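Local coordinates for DNA repair protein RAD7 (Saccharomyces cerevisiae, PDB 5ZB2) that promotes global genome nucleotide excision repair, clearing damage from nontranscribed DNA, as a component of the global genome repair complex with ABF1 and RAD16, at residues A[173-178]-A[201-206]; A[145-150]-A[156-161]. All coordinates share one frame; numbering follows the deposited sequence.

How the contacts relate
Followed from the N terminus, the chain meets contact 2 first: helix 141-150 turns back through a linker of six residues into strand 157-161, and the contact closes that tight loop. It then runs through helix 168-178 and strand 184-188 to the short helix 199-202, where contact 1 closes a wider loop of 22 residues. The two stand in series, neither enclosing nor crossing the other, with centres about 11 Å apart. Contact 2 ties a helix to the strand after it within the leucine-rich repeat solenoid; contact 1 ties one helix to the next. Helix 168-178 joins them, since Leu174 rests on both Phe148 and Phe158 while Leu175 turns to Tyr202.

Contact 1. Residues A[173-178]-A[201-206]; sequences NLLINC and QYLVND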
ATOM      1  N   ASN A 173       2.943 -16.732 -23.795  1.00 39.40           N
ATOM      2  CA  ASN A 173       1.719 -16.469 -23.044  1.00 40.06           C
ATOM      3  C   ASN A 173       1.057 -15.169 -23.485  1.00 37.82           C
ATOM      4  O   ASN A 173      -0.172 -15.057 -23.440  1.00 37.38           O
ATOM      5  CB  ASN A 173       2.013 -16.434 -21.545  1.00 42.58           C
ATOM      6  CG  ASN A 173       2.498 -17.769 -21.016  1.00 48.02           C
ATOM      7  OD1 ASN A 173       3.526 -17.847 -20.345  1.00 48.50           O
ATOM      8  ND2 ASN A 173       1.757 -18.830 -21.316  1.00 50.98           N
ATOM      9  N   LEU A 174       1.843 -14.177 -23.905  1.00 35.92           N
ATOM     10  CA  LEU A 174       1.258 -12.975 -24.489  1.00 36.69           C
ATOM     11  C   LEU A 174       0.487 -13.314 -25.758  1.00 37.85           C
ATOM     12  O   LEU A 174      -0.658 -12.884 -25.943  1.00 35.29           O
ATOM     13  CB  LEU A 174       2.346 -11.948 -24.795  1.00 36.45           C
ATOM     14  CG  LEU A 174       1.905 -10.777 -25.682  1.00 36.53           C
ATOM     15  CD1 LEU A 174       0.781 -10.001 -25.018  1.00 35.66           C
ATOM     16  CD2 LEU A 174       3.073  -9.857 -26.008  1.00 33.77           C
ATOM     17  N   LEU A 175       1.112 -14.082 -26.651  1.00 38.06           N
ATOM     18  CA  LEU A 175       0.491 -14.383 -27.934  1.00 38.18           C
ATOM     19  C   LEU A 175      -0.688 -15.331 -27.764  1.00 38.67           C
ATOM     20  O   LEU A 175      -1.743 -15.131 -28.373  1.00 37.72           O
ATOM     21  CB  LEU A 175       1.528 -14.977 -28.883  1.00 37.85           C
ATOM     22  CG  LEU A 175       2.680 -14.040 -29.243  1.00 37.46           C
ATOM     23  CD1 LEU A 175       3.715 -14.764 -30.087  1.00 37.10           C
ATOM     24  CD2 LEU A 175       2.163 -12.805 -29.962  1.00 35.03           C
ATOM     25  N   ILE A 176      -0.528 -16.364 -26.935  1.00 38.95           N
ATOM     26  CA  ILE A 176      -1.620 -17.301 -26.696  1.00 39.41           C
ATOM     27  C   ILE A 176      -2.837 -16.575 -26.134  1.00 40.35           C
ATOM     28  O   ILE A 176      -3.969 -16.822 -26.560  1.00 40.62           O
ATOM     29  CB  ILE A 176      -1.148 -18.436 -25.766  1.00 40.47           C
ATOM     30  CG1 ILE A 176      -0.152 -19.332 -26.507  1.00 40.96           C
ATOM     31  CG2 ILE A 176      -2.334 -19.258 -25.266  1.00 39.45           C
ATOM     32  CD1 ILE A 176       0.484 -20.412 -25.648  1.00 43.71           C
ATOM     33  N   ASN A 177      -2.630 -15.665 -25.180  1.00 39.07           N
ATOM     34  CA  ASN A 177      -3.756 -15.028 -24.501  1.00 40.93           C
ATOM     35  C   ASN A 177      -4.278 -13.783 -25.210  1.00 41.21           C
ATOM     36  O   ASN A 177      -5.466 -13.466 -25.079  1.00 42.99           O
ATOM     37  CB  ASN A 177      -3.367 -14.660 -23.067  1.00 40.69           C
ATOM     38  CG  ASN A 177      -3.295 -15.869 -22.158  1.00 42.25           C
ATOM     39  OD1 ASN A 177      -4.319 -16.362 -21.687  1.00 44.55           O
ATOM     40  ND2 ASN A 177      -2.083 -16.356 -21.909  1.00 42.13           N
ATOM     41  N   CYS A 178      -3.433 -13.069 -25.959  1.00 37.10           N
ATOM     42  CA  CYS A 178      -3.826 -11.788 -26.531  1.00 39.43           C
ATOM     43  C   CYS A 178      -3.494 -11.640 -28.010  1.00 38.44           C
ATOM     44  O   CYS A 178      -3.763 -10.577 -28.578  1.00 37.06           O
ATOM     45  CB  CYS A 178      -3.160 -10.641 -25.756  1.00 39.82           C
ATOM     46  SG  CYS A 178      -3.339 -10.767 -23.958  1.00 40.48           S
ATOM     47  N   GLN A 201       2.463 -16.301 -36.790  1.00 42.71           N
ATOM     48  CA  GLN A 201       1.374 -17.222 -36.477  1.00 43.37           C
ATOM     49  C   GLN A 201       0.239 -16.522 -35.740  1.00 43.27           C
ATOM     50  O   GLN A 201      -0.939 -16.781 -36.016  1.00 41.65           O
ATOM     51  CB  GLN A 201       1.890 -18.385 -35.629  1.00 44.65           C
ATOM     52  CG  GLN A 201       3.015 -19.179 -36.252  1.00 48.68           C
ATOM     53  CD  GLN A 201       3.344 -20.425 -35.458  1.00 51.74           C
ATOM     54  OE1 GLN A 201       2.501 -20.953 -34.730  1.00 53.52           O
ATOM     55  NE2 GLN A 201       4.575 -20.901 -35.588  1.00 54.23           N
ATOM     56  N   TYR A 202       0.568 -15.644 -34.791  1.00 38.48           N
ATOM     57  CA  TYR A 202      -0.415 -15.159 -33.831  1.00 38.63           C
ATOM     58  C   TYR A 202      -0.951 -13.768 -34.134  1.00 39.49           C
ATOM     59  O   TYR A 202      -2.053 -13.442 -33.682  1.00 39.86           O
ATOM     60  CB  TYR A 202       0.188 -15.153 -32.424  1.00 39.77           C
ATOM     61  CG  TYR A 202       0.351 -16.528 -31.822  1.00 40.27           C
ATOM     62  CD1 TYR A 202      -0.691 -17.131 -31.130  1.00 40.43           C
ATOM     63  CD2 TYR A 202       1.552 -17.216 -31.928  1.00 39.90           C
ATOM     64  CE1 TYR A 202      -0.549 -18.382 -30.574  1.00 40.67           C
ATOM     65  CE2 TYR A 202       1.703 -18.471 -31.373  1.00 42.69           C
ATOM     66  CZ  TYR A 202       0.649 -19.049 -30.695  1.00 42.66           C
ATOM     67  OH  TYR A 202       0.790 -20.296 -30.135  1.00 46.68           O
ATOM     68  N   LEU A 203      -0.210 -12.940 -34.867  1.00 39.97           N
ATOM     69  CA  LEU A 203      -0.611 -11.553 -35.100  1.00 40.91           C
ATOM     70  C   LEU A 203      -1.504 -11.513 -36.336  1.00 42.53           C
ATOM     71  O   LEU A 203      -1.096 -11.118 -37.429  1.00 44.54           O
ATOM     72  CB  LEU A 203       0.615 -10.661 -35.254  1.00 39.79           C
ATOM     73  CG  LEU A 203       1.578 -10.611 -34.067  1.00 38.72           C
ATOM     74  CD1 LEU A 203       2.717  -9.652 -34.364  1.00 39.67           C
ATOM     75  CD2 LEU A 203       0.858 -10.203 -32.786  1.00 39.91           C
ATOM     76  N   VAL A 204      -2.759 -11.921 -36.144  1.00 43.99           N
ATOM     77  CA  VAL A 204      -3.693 -12.112 -37.250  1.00 47.29           C
ATOM     78  C   VAL A 204      -4.763 -11.035 -37.311  1.00 48.23           C
ATOM     79  O   VAL A 204      -5.570 -11.040 -38.251  1.00 51.35           O
ATOM     80  CB  VAL A 204      -4.346 -13.506 -37.188  1.00 46.70           C
ATOM     81  CG1 VAL A 204      -3.277 -14.593 -37.244  1.00 45.62           C
ATOM     82  CG2 VAL A 204      -5.198 -13.649 -35.935  1.00 46.51           C
ATOM     83  N   ASN A 205      -4.798 -10.107 -36.356  1.00 45.22           N
ATOM     84  CA  ASN A 205      -5.819  -9.069 -36.380  1.00 46.90           C
ATOM     85  C   ASN A 205      -5.731  -8.279 -37.679  1.00 48.65           C
ATOM     86  O   ASN A 205      -4.672  -7.748 -38.028  1.00 47.02           O
ATOM     87  CB  ASN A 205      -5.664  -8.136 -35.184  1.00 43.98           C
ATOM     88  CG  ASN A 205      -6.901  -7.289 -34.943  1.00 44.42           C
ATOM     89  OD1 ASN A 205      -7.147  -6.311 -35.652  1.00 42.81           O
ATOM     90  ND2 ASN A 205      -7.683  -7.658 -33.932  1.00 44.92           N
ATOM     91  N   ASP A 206      -6.853  -8.202 -38.394  1.00 51.01           N
ATOM     92  CA  ASP A 206      -6.898  -7.539 -39.691  1.00 54.49           C
ATOM     93  C   ASP A 206      -6.718  -6.027 -39.606  1.00 52.55           C
ATOM     94  O   ASP A 206      -6.736  -5.370 -40.652  1.00 51.16           O
ATOM     95  CB  ASP A 206      -8.225  -7.862 -40.382  1.00 61.30           C
ATOM     96  CG  ASP A 206      -8.392  -9.345 -40.660  1.00 74.70           C
ATOM     97  OD1 ASP A 206      -7.408  -9.992 -41.076  1.00 76.78           O
ATOM     98  OD2 ASP A 206      -9.509  -9.869 -40.454  1.00 86.88           O
TER
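One face of the Tyr202 ring is met by Leu175, whose CB stands above the plane but displaced toward the rim, near the CG end of the ring. The approach is a CH-pi contact, with Leu175 CB 3.8 Å from the ring centroid and 23° off the ring normal, and its shortest pair is Leu175 CB to Tyr202 CG at 3.5 Å. Leu175 CD1 follows along the same aromatic group at 3.8 Å from Tyr202 CD2, the two side chains crossing at about a right angle. With Tyr202 CG anti to its own carbonyl carbon (chi1 -73°), the ring is laid against the Leu175 peptide, and Tyr202 CD1 reaches 3.6 Å from Leu175 O. Farther out, Ile176 runs beside the tyrosine, pointing the same way, and its CG1 passes 3.9 Å from Tyr202 OH. The pairing illustrates how a leucine-rich repeat solenoid is built: helix 168-178 and the short helix 199-202 follow one another along the solenoid, with strand 184-188 between them in the chain, and apolar and aromatic side chains fill the seam between them. Toward the interior the seam continues as aliphatic packing, Leu175 CD2 lying 4.1 Å from Leu203 CD2. Leu203, just past the helix, is the centre of an inverse gamma turn, and its side chain also packs on Leu185 of strand 184-188 and on Leu230 of helix 224-234. Beyond this bend Asn205 ties the loop down, its ND2 bonding to Ser180 O and its OD1 to Glu207 N.

Contact 2. Residues A[145-150]-A[156-161]; sequences EKFFVI and EEFHIS
Helix 141-150 and strand 157-161 are consecutive elements of the leucine-rich repeat solenoid in this C-terminal part of RAD7, and three phenylalanines join them across its buried interior. Phe148 meets Phe158 in a T-shaped stack: the edge of Phe148 is directed at the face of Phe158, with ring centroids 5.2 Å apart and planes at 87°. The leading atoms are CE1 and CZ of Phe148. CE1 stands 3.9 Å above the plane of Phe158, offset toward the rim, while Phe148 CZ comes 3.8 Å from Phe158 CZ, so the stack bears on the outer end of the Phe158 ring. Phe158 gets there because its CG is anti to the backbone N (chi1 -174°), extending the ring from the strand toward the helix. Phe147 approaches the same ring at a slant, its CE2 lying 4.1 Å from Phe158 CE1. The two helix aromatics also brace one another, Phe148 CE1 lying at the edge of the Phe147 ring and in its plane. Beyond the trio, Phe147 packs on Leu118 and Ala122 of helix 115-124, whereas Leu174 of helix 168-178 touches both Phe148 and Phe158. An alanine in place of Phe158 is likely to open a gap between strand and helix, depriving the Phe148 edge of its aromatic face and Phe147 of its apolar neighbour. Phe158 and Ile160 fit two hydrophobic positions of the LxxLxL strand signature, with phenylalanine and isoleucine at leucine positions, and an inward-facing strand residue packed against the helix that precedes it in the chain is typical of a leucine-rich repeat core.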
ATOM      1  N   GLU A 145       2.758 -14.215 -17.179  1.00 40.25           N
ATOM      2  CA  GLU A 145       1.669 -15.107 -17.569  1.00 43.08           C
ATOM      3  C   GLU A 145       0.368 -14.721 -16.875  1.00 41.61           C
ATOM      4  O   GLU A 145      -0.680 -14.607 -17.521  1.00 40.41           O
ATOM      5  CB  GLU A 145       2.033 -16.559 -17.258  1.00 47.58           C
ATOM      6  CG  GLU A 145       0.936 -17.547 -17.646  1.00 55.71           C
ATOM      7  CD  GLU A 145       1.379 -18.999 -17.578  1.00 63.53           C
ATOM      8  OE1 GLU A 145       2.501 -19.271 -17.098  1.00 64.63           O
ATOM      9  OE2 GLU A 145       0.595 -19.874 -18.006  1.00 78.16           O
ATOM     10  N   LYS A 146       0.412 -14.523 -15.554  1.00 40.28           N
ATOM     11  CA  LYS A 146      -0.800 -14.152 -14.829  1.00 40.11           C
ATOM     12  C   LYS A 146      -1.382 -12.849 -15.360  1.00 39.05           C
ATOM     13  O   LYS A 146      -2.604 -12.710 -15.487  1.00 38.34           O
ATOM     14  CB  LYS A 146      -0.511 -14.028 -13.336  1.00 42.66           C
ATOM     15  CG  LYS A 146      -0.203 -15.341 -12.650  1.00 46.55           C
ATOM     16  CD  LYS A 146      -0.158 -15.173 -11.142  1.00 63.34           C
ATOM     17  CE  LYS A 146       0.295 -16.449 -10.451  1.00 65.44           C
ATOM     18  NZ  LYS A 146       1.709 -16.788 -10.777  1.00 61.62           N
ATOM     19  N   PHE A 147      -0.522 -11.882 -15.676  1.00 38.38           N
ATOM     20  CA  PHE A 147      -1.003 -10.603 -16.189  1.00 37.95           C
ATOM     21  C   PHE A 147      -1.701 -10.773 -17.534  1.00 38.46           C
ATOM     22  O   PHE A 147      -2.740 -10.151 -17.784  1.00 37.87           O
ATOM     23  CB  PHE A 147       0.165  -9.620 -16.297  1.00 35.80           C
ATOM     24  CG  PHE A 147      -0.150  -8.389 -17.090  1.00 34.07           C
ATOM     25  CD1 PHE A 147      -0.889  -7.362 -16.537  1.00 35.74           C
ATOM     26  CD2 PHE A 147       0.303  -8.256 -18.391  1.00 36.10           C
ATOM     27  CE1 PHE A 147      -1.177  -6.228 -17.265  1.00 37.29           C
ATOM     28  CE2 PHE A 147       0.020  -7.124 -19.123  1.00 36.26           C
ATOM     29  CZ  PHE A 147      -0.719  -6.106 -18.558  1.00 37.22           C
ATOM     30  N   PHE A 148      -1.154 -11.619 -18.411  1.00 36.42           N
ATOM     31  CA  PHE A 148      -1.756 -11.803 -19.731  1.00 38.54           C
ATOM     32  C   PHE A 148      -3.061 -12.587 -19.655  1.00 39.98           C
ATOM     33  O   PHE A 148      -3.978 -12.330 -20.441  1.00 39.08           O
ATOM     34  CB  PHE A 148      -0.766 -12.497 -20.664  1.00 35.08           C
ATOM     35  CG  PHE A 148       0.464 -11.682 -20.952  1.00 36.03           C
ATOM     36  CD1 PHE A 148       0.363 -10.338 -21.260  1.00 34.74           C
ATOM     37  CD2 PHE A 148       1.722 -12.257 -20.898  1.00 35.79           C
ATOM     38  CE1 PHE A 148       1.490  -9.585 -21.520  1.00 32.67           C
ATOM     39  CE2 PHE A 148       2.850 -11.509 -21.153  1.00 34.84           C
ATOM     40  CZ  PHE A 148       2.734 -10.173 -21.463  1.00 33.60           C
ATOM     41  N   VAL A 149      -3.174 -13.536 -18.724  1.00 40.34           N
ATOM     42  CA  VAL A 149      -4.452 -14.220 -18.525  1.00 41.93           C
ATOM     43  C   VAL A 149      -5.528 -13.213 -18.134  1.00 42.28           C
ATOM     44  O   VAL A 149      -6.643 -13.227 -18.669  1.00 43.49           O
ATOM     45  CB  VAL A 149      -4.309 -15.335 -17.473  1.00 41.55           C
ATOM     46  CG1 VAL A 149      -5.671 -15.929 -17.111  1.00 40.49           C
ATOM     47  CG2 VAL A 149      -3.379 -16.429 -17.982  1.00 41.01           C
ATOM     48  N   ILE A 150      -5.204 -12.316 -17.201  1.00 41.27           N
ATOM     49  CA  ILE A 150      -6.168 -11.314 -16.757  1.00 42.35           C
ATOM     50  C   ILE A 150      -6.544 -10.374 -17.893  1.00 43.96           C
ATOM     51  O   ILE A 150      -7.681  -9.890 -17.954  1.00 46.50           O
ATOM     52  CB  ILE A 150      -5.605 -10.538 -15.548  1.00 42.93           C
ATOM     53  CG1 ILE A 150      -5.458 -11.477 -14.348  1.00 43.29           C
ATOM     54  CG2 ILE A 150      -6.510  -9.356 -15.187  1.00 44.28           C
ATOM     55  CD1 ILE A 150      -4.730 -10.873 -13.174  1.00 43.80           C
ATOM     56  N   GLU A 156      -4.981  -4.633 -26.593  1.00 41.00           N
ATOM     57  CA  GLU A 156      -4.791  -4.343 -28.008  1.00 41.43           C
ATOM     58  C   GLU A 156      -3.401  -3.811 -28.331  1.00 38.92           C
ATOM     59  O   GLU A 156      -2.988  -3.873 -29.495  1.00 37.62           O
ATOM     60  CB  GLU A 156      -5.833  -3.321 -28.481  1.00 42.51           C
ATOM     61  CG  GLU A 156      -7.271  -3.804 -28.360  1.00 47.18           C
ATOM     62  CD  GLU A 156      -8.287  -2.691 -28.549  1.00 49.05           C
ATOM     63  OE1 GLU A 156      -9.462  -2.894 -28.178  1.00 54.72           O
ATOM     64  OE2 GLU A 156      -7.914  -1.614 -29.056  1.00 50.61           O
ATOM     65  N   GLU A 157      -2.675  -3.296 -27.341  1.00 37.44           N
ATOM     66  CA  GLU A 157      -1.373  -2.681 -27.566  1.00 38.27           C
ATOM     67  C   GLU A 157      -0.465  -3.020 -26.395  1.00 38.09           C
ATOM     68  O   GLU A 157      -0.804  -2.734 -25.242  1.00 36.03           O
ATOM     69  CB  GLU A 157      -1.506  -1.163 -27.728  1.00 38.37           C
ATOM     70  CG  GLU A 157      -0.199  -0.449 -27.974  1.00 40.11           C
ATOM     71  CD  GLU A 157      -0.396   0.972 -28.463  1.00 44.20           C
ATOM     72  OE1 GLU A 157      -1.097   1.747 -27.777  1.00 44.40           O
ATOM     73  OE2 GLU A 157       0.140   1.312 -29.539  1.00 49.60           O
ATOM     74  N   PHE A 158       0.681  -3.631 -26.685  1.00 36.56           N
ATOM     75  CA  PHE A 158       1.639  -3.996 -25.648  1.00 36.82           C
ATOM     76  C   PHE A 158       3.047  -3.741 -26.160  1.00 37.10           C
ATOM     77  O   PHE A 158       3.451  -4.306 -27.183  1.00 34.61           O
ATOM     78  CB  PHE A 158       1.474  -5.461 -25.230  1.00 35.66           C
ATOM     79  CG  PHE A 158       2.333  -5.855 -24.059  1.00 34.84           C
ATOM     80  CD1 PHE A 158       2.057  -5.376 -22.786  1.00 35.33           C
ATOM     81  CD2 PHE A 158       3.416  -6.703 -24.229  1.00 34.62           C
ATOM     82  CE1 PHE A 158       2.845  -5.731 -21.706  1.00 34.00           C
ATOM     83  CE2 PHE A 158       4.210  -7.063 -23.148  1.00 33.18           C
ATOM     84  CZ  PHE A 158       3.919  -6.578 -21.887  1.00 33.05           C
ATOM     85  N   HIS A 159       3.777  -2.879 -25.452  1.00 35.48           N
ATOM     86  CA  HIS A 159       5.193  -2.635 -25.693  1.00 36.77           C
ATOM     87  C   HIS A 159       5.935  -2.830 -24.380  1.00 35.76           C
ATOM     88  O   HIS A 159       5.570  -2.225 -23.367  1.00 35.18           O
ATOM     89  CB  HIS A 159       5.440  -1.219 -26.229  1.00 37.54           C
ATOM     90  CG  HIS A 159       4.788  -0.946 -27.549  1.00 44.71           C
ATOM     91  ND1 HIS A 159       5.502  -0.569 -28.667  1.00 41.39           N
ATOM     92  CD2 HIS A 159       3.490  -0.998 -27.932  1.00 43.47           C
ATOM     93  CE1 HIS A 159       4.672  -0.400 -29.681  1.00 42.32           C
ATOM     94  NE2 HIS A 159       3.446  -0.655 -29.262  1.00 41.43           N
ATOM     95  N   ILE A 160       6.960  -3.683 -24.393  1.00 34.00           N
ATOM     96  CA  ILE A 160       7.813  -3.898 -23.231  1.00 34.62           C
ATOM     97  C   ILE A 160       9.270  -3.779 -23.660  1.00 36.30           C
ATOM     98  O   ILE A 160       9.643  -4.206 -24.760  1.00 34.72           O
ATOM     99  CB  ILE A 160       7.544  -5.262 -22.561  1.00 36.06           C
ATOM    100  CG1 ILE A 160       8.503  -5.455 -21.379  1.00 36.44           C
ATOM    101  CG2 ILE A 160       7.670  -6.395 -23.575  1.00 34.03           C
ATOM    102  CD1 ILE A 160       8.130  -6.592 -20.476  1.00 37.15           C
ATOM    103  N   SER A 161      10.098  -3.211 -22.783  1.00 33.08           N
ATOM    104  CA  SER A 161      11.492  -2.953 -23.110  1.00 35.28           C
ATOM    105  C   SER A 161      12.361  -3.112 -21.869  1.00 33.28           C
ATOM    106  O   SER A 161      11.899  -2.959 -20.735  1.00 31.45           O
ATOM    107  CB  SER A 161      11.677  -1.548 -23.694  1.00 36.54           C
ATOM    108  OG  SER A 161      10.804  -1.327 -24.787  1.00 45.53           O
TER